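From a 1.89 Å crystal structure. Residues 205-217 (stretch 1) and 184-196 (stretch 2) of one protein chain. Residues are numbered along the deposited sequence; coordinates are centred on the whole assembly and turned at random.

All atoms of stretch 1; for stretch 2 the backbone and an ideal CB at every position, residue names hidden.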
# COMPACT_ATOMS: atom_id res chain seq x y z
N GLY A 205 8.00 -20.86 -16.39
CA GLY A 205 7.31 -21.26 -17.60
C GLY A 205 5.84 -21.49 -17.34
O GLY A 205 5.41 -21.74 -16.20
N TYR A 206 5.07 -21.42 -18.42
CA TYR A 206 3.62 -21.49 -18.38
C TYR A 206 3.16 -22.15 -19.68
O TYR A 206 3.74 -21.89 -20.74
CB TYR A 206 3.03 -20.08 -18.21
CG TYR A 206 1.60 -19.90 -18.71
CD1 TYR A 206 0.53 -20.51 -18.07
CD2 TYR A 206 1.33 -19.12 -19.84
CE1 TYR A 206 -0.77 -20.34 -18.52
CE2 TYR A 206 0.04 -18.95 -20.30
CZ TYR A 206 -1.00 -19.56 -19.65
OH TYR A 206 -2.28 -19.40 -20.12
N TRP A 207 2.18 -23.04 -19.58
CA TRP A 207 1.55 -23.60 -20.77
C TRP A 207 0.07 -23.77 -20.50
O TRP A 207 -0.35 -23.95 -19.36
CB TRP A 207 2.18 -24.95 -21.17
CG TRP A 207 1.62 -26.12 -20.43
CD1 TRP A 207 0.63 -26.97 -20.86
CD2 TRP A 207 2.01 -26.57 -19.13
NE1 TRP A 207 0.39 -27.93 -19.90
CE2 TRP A 207 1.22 -27.71 -18.83
CE3 TRP A 207 2.96 -26.14 -18.19
CZ2 TRP A 207 1.34 -28.41 -17.63
CZ3 TRP A 207 3.07 -26.83 -17.00
CH2 TRP A 207 2.27 -27.96 -16.73
N GLU A 208 -0.73 -23.69 -21.56
CA GLU A 208 -2.17 -23.85 -21.39
C GLU A 208 -2.82 -24.09 -22.75
O GLU A 208 -2.31 -23.63 -23.78
CB GLU A 208 -2.79 -22.62 -20.71
CG GLU A 208 -4.23 -22.86 -20.28
CD GLU A 208 -4.75 -21.85 -19.27
OE1 GLU A 208 -4.07 -20.83 -19.01
OE2 GLU A 208 -5.84 -22.10 -18.73
N ARG A 209 -3.92 -24.82 -22.74
CA ARG A 209 -4.78 -24.97 -23.90
C ARG A 209 -6.14 -24.34 -23.62
O ARG A 209 -6.50 -24.08 -22.47
CB ARG A 209 -4.96 -26.45 -24.28
CG ARG A 209 -5.72 -27.27 -23.25
CD ARG A 209 -6.21 -28.60 -23.83
NE ARG A 209 -7.25 -28.43 -24.83
CZ ARG A 209 -8.54 -28.27 -24.56
NH1 ARG A 209 -8.97 -28.26 -23.30
NH2 ARG A 209 -9.41 -28.12 -25.55
N GLY A 210 -6.88 -24.08 -24.69
CA GLY A 210 -8.20 -23.50 -24.55
C GLY A 210 -8.20 -22.04 -24.17
O GLY A 210 -9.18 -21.57 -23.58
N ILE A 211 -7.14 -21.31 -24.49
CA ILE A 211 -7.10 -19.89 -24.15
C ILE A 211 -7.61 -19.07 -25.33
O ILE A 211 -7.67 -19.54 -26.48
CB ILE A 211 -5.70 -19.41 -23.70
CG1 ILE A 211 -4.61 -19.81 -24.70
CG2 ILE A 211 -5.37 -19.99 -22.34
CD1 ILE A 211 -4.41 -18.83 -25.86
N SER A 212 -7.96 -17.82 -25.04
CA SER A 212 -8.50 -16.87 -25.99
C SER A 212 -7.50 -15.74 -26.24
O SER A 212 -6.62 -15.49 -25.41
CB SER A 212 -9.82 -16.29 -25.47
OG SER A 212 -10.79 -17.31 -25.32
N PRO A 213 -7.61 -15.04 -27.37
CA PRO A 213 -6.63 -13.99 -27.66
C PRO A 213 -6.54 -12.93 -26.59
O PRO A 213 -5.43 -12.53 -26.20
CB PRO A 213 -7.13 -13.41 -28.99
CG PRO A 213 -7.89 -14.52 -29.62
CD PRO A 213 -8.55 -15.25 -28.49
N TRP A 214 -7.68 -12.47 -26.06
CA TRP A 214 -7.63 -11.42 -25.05
C TRP A 214 -6.96 -11.88 -23.77
O TRP A 214 -6.51 -11.04 -22.98
CB TRP A 214 -9.04 -10.91 -24.76
CG TRP A 214 -10.04 -12.00 -24.61
CD1 TRP A 214 -10.31 -12.71 -23.48
CD2 TRP A 214 -10.91 -12.50 -25.62
NE1 TRP A 214 -11.30 -13.64 -23.73
CE2 TRP A 214 -11.68 -13.53 -25.04
CE3 TRP A 214 -11.10 -12.19 -26.97
CZ2 TRP A 214 -12.64 -14.24 -25.76
CZ3 TRP A 214 -12.05 -12.90 -27.69
CH2 TRP A 214 -12.81 -13.91 -27.08
N ASP A 215 -6.85 -13.20 -23.55
CA ASP A 215 -6.14 -13.70 -22.38
C ASP A 215 -4.63 -13.54 -22.50
O ASP A 215 -3.94 -13.48 -21.47
CB ASP A 215 -6.44 -15.19 -22.15
CG ASP A 215 -7.90 -15.48 -21.79
OD1 ASP A 215 -8.56 -14.62 -21.16
OD2 ASP A 215 -8.35 -16.61 -22.10
N VAL A 216 -4.08 -13.53 -23.71
CA VAL A 216 -2.65 -13.75 -23.87
C VAL A 216 -1.92 -12.64 -24.62
O VAL A 216 -0.69 -12.53 -24.48
CB VAL A 216 -2.36 -15.11 -24.55
CG1 VAL A 216 -2.96 -16.25 -23.73
CG2 VAL A 216 -2.88 -15.13 -25.97
N VAL A 217 -2.61 -11.81 -25.42
CA VAL A 217 -1.90 -10.89 -26.31
C VAL A 217 -1.01 -9.94 -25.51
O VAL A 217 0.18 -9.77 -25.81
CB VAL A 217 -2.90 -10.12 -27.20
CG1 VAL A 217 -2.22 -8.91 -27.85
CG2 VAL A 217 -3.45 -11.05 -28.28
N UNK A 184 7.28 -27.95 -8.96
CA UNK A 184 5.87 -27.77 -8.73
C UNK A 184 5.22 -27.02 -9.87
O UNK A 184 5.85 -26.28 -10.61
CB UNK A 184 5.64 -27.03 -7.41
N UNK A 185 3.91 -27.24 -10.01
CA UNK A 185 3.10 -26.55 -11.01
C UNK A 185 1.99 -25.82 -10.27
O UNK A 185 1.13 -26.46 -9.63
CB UNK A 185 2.53 -27.52 -12.05
N UNK A 186 2.00 -24.50 -10.34
CA UNK A 186 0.97 -23.69 -9.71
C UNK A 186 -0.27 -23.64 -10.59
O UNK A 186 -0.24 -23.93 -11.79
CB UNK A 186 1.49 -22.28 -9.43
N UNK A 187 -1.39 -23.24 -9.98
CA UNK A 187 -2.63 -22.95 -10.70
C UNK A 187 -3.22 -21.71 -10.03
O UNK A 187 -3.78 -21.80 -8.93
CB UNK A 187 -3.60 -24.13 -10.68
N UNK A 188 -3.09 -20.56 -10.68
CA UNK A 188 -3.53 -19.29 -10.11
C UNK A 188 -4.95 -18.94 -10.49
O UNK A 188 -5.66 -18.32 -9.69
CB UNK A 188 -2.59 -18.16 -10.55
N UNK A 189 -5.37 -19.32 -11.70
CA UNK A 189 -6.68 -18.96 -12.21
C UNK A 189 -6.73 -17.75 -13.11
O UNK A 189 -7.83 -17.34 -13.50
CB UNK A 189 -7.62 -18.72 -11.03
N UNK A 190 -5.59 -17.15 -13.47
CA UNK A 190 -5.56 -16.03 -14.41
C UNK A 190 -4.41 -16.22 -15.39
O UNK A 190 -3.24 -16.10 -15.02
CB UNK A 190 -5.42 -14.70 -13.67
N UNK A 191 -4.76 -16.47 -16.66
CA UNK A 191 -3.73 -16.69 -17.68
C UNK A 191 -2.89 -15.43 -17.92
O UNK A 191 -1.68 -15.52 -18.14
CB UNK A 191 -4.38 -17.14 -18.99
N UNK A 192 -3.52 -14.25 -17.89
CA UNK A 192 -2.75 -13.02 -18.09
C UNK A 192 -1.74 -12.82 -16.97
O UNK A 192 -0.57 -12.50 -17.23
CB UNK A 192 -3.68 -11.81 -18.17
N UNK A 193 -2.16 -13.03 -15.72
CA UNK A 193 -1.22 -12.93 -14.61
C UNK A 193 -0.16 -14.02 -14.66
O UNK A 193 0.98 -13.78 -14.25
CB UNK A 193 -1.97 -13.00 -13.28
N UNK A 194 -0.52 -15.21 -15.15
CA UNK A 194 0.49 -16.24 -15.30
C UNK A 194 1.59 -15.79 -16.25
O UNK A 194 2.78 -15.94 -15.95
CB UNK A 194 -0.14 -17.54 -15.80
N UNK A 195 1.22 -15.18 -17.38
CA UNK A 195 2.22 -14.64 -18.30
C UNK A 195 3.05 -13.55 -17.65
O UNK A 195 4.28 -13.51 -17.81
CB UNK A 195 1.54 -14.09 -19.56
N UNK A 196 2.39 -12.65 -16.90
CA UNK A 196 3.11 -11.61 -16.18
C UNK A 196 4.08 -12.20 -15.16
O UNK A 196 5.15 -11.63 -14.92
CB UNK A 196 2.12 -10.67 -15.48

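Position 184 lies far from stretch 1, and its phi of 153° is a value that glycine tolerates best; the residue is Gly184. At 185 the CA-to-CB bond points toward stretch 1, with the ideal CB 4.7 Å from Trp207 CH2. The indole offers an apolar surface, which a valine, isoleucine or leucine would suit. The residue is Val185, whose CG1 packs 3.9 Å from Trp207 CH2.

Position 186 is out of reach, so stretch 1 sets no preference; it is Arg186. At 187 the CB points sideways and touches nothing, but the carboxylate of Glu208 lies within range of a long side chain, and a basic or polar one would suit. The residue is Arg187. Its NH2 stays 4.5 Å from Glu208 OE2, too far for a salt bridge. Water 2 links them, accepting from Arg187 NH2 (3.1 Å) and donating to Glu208 OE2 (2.8 Å).

Position 188 is unconstrained by stretch 1. At 189, phi/psi of 97/5° would jam a CB against the preceding carbonyl oxygen, which calls for glycine. Position 190 precedes a helix with its CB pointing away, a site for serine, threonine, aspartate or asparagine as a cap. The three are Ser188, Gly189 and Ser190; Ser190 OG caps the helix, accepting from the backbone N of 193 at 3.2 Å.

At 191 the CB points toward stretch 1, and the ideal CB already sits 3.3 Å from Tyr206 OH, 3.7 Å from Glu208 OE1 and 4.2 Å from Asp215 CB. So little space favours alanine or glycine. Ala191 fills it with its methyl group, beside Tyr206 OH, which donates to Glu208 OE1 (2.5 Å). At 192 the CB points sideways, 3.7 Å from Asp215 O, and a small residue fits easily: Ala192.

Position 193 points away and leaves the choice open; it is Leu193. At 194 the CB faces the Tyr206 ring, 3.8 Å from Tyr206 CD1, and many side chains could start so. Asp194 sets its CB over one face, 4.1 Å from the ring centroid, in a CH-pi contact. Its carboxylate also accepts from Ser188 OG (2.6 Å to Asp194 OD1), while water 1 lies 2.8 Å from both Asp194 OD2 and Glu208 OE1.

At 195 the CB points sideways, 5.0 Å from Tyr206 CD2, leaving room for a branched apolar chain to reach Tyr206 and Val216. Leu195 does so: its CD2 lies 3.8 Å from Tyr206 CD2, and its CD1 3.9 Å from Val216 CB. Position 196, out of reach, is Ala196.

Stretch 2 184-196: GVRRSGSAALDLA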
# COMPACT_ATOMS: atom_id res chain seq x y z
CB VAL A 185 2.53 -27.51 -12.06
CG1 VAL A 185 1.74 -26.71 -13.11
CG2 VAL A 185 3.66 -28.31 -12.72
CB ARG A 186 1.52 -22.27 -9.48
CG ARG A 186 2.78 -22.24 -8.61
CD ARG A 186 2.43 -22.58 -7.16
NE ARG A 186 3.59 -22.74 -6.29
CZ ARG A 186 4.14 -23.91 -5.98
NH1 ARG A 186 5.18 -23.97 -5.16
NH2 ARG A 186 3.64 -25.03 -6.49
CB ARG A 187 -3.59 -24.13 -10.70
CG ARG A 187 -4.61 -24.17 -11.87
CD ARG A 187 -5.60 -23.01 -11.84
NE ARG A 187 -6.68 -23.12 -12.82
CZ ARG A 187 -6.77 -22.35 -13.91
NH1 ARG A 187 -5.85 -21.42 -14.18
NH2 ARG A 187 -7.81 -22.51 -14.74
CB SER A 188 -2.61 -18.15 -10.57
OG SER A 188 -2.92 -17.81 -11.92
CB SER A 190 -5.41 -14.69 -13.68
OG SER A 190 -5.13 -13.65 -14.61
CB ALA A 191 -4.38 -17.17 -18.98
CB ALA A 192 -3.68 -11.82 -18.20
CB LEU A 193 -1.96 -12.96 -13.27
CG LEU A 193 -2.66 -11.63 -12.93
CD1 LEU A 193 -3.43 -11.74 -11.62
CD2 LEU A 193 -1.65 -10.49 -12.88
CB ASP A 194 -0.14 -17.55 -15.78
CG ASP A 194 -1.04 -18.19 -14.72
OD1 ASP A 194 -0.88 -17.85 -13.52
OD2 ASP A 194 -1.87 -19.05 -15.08
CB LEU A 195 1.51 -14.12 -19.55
CG LEU A 195 1.03 -15.24 -20.48
CD1 LEU A 195 -0.09 -14.76 -21.39
CD2 LEU A 195 2.20 -15.75 -21.30
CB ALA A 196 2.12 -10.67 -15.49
O HOH W 1 -4.27 -19.90 -16.34
O HOH W 2 -7.15 -20.41 -16.97
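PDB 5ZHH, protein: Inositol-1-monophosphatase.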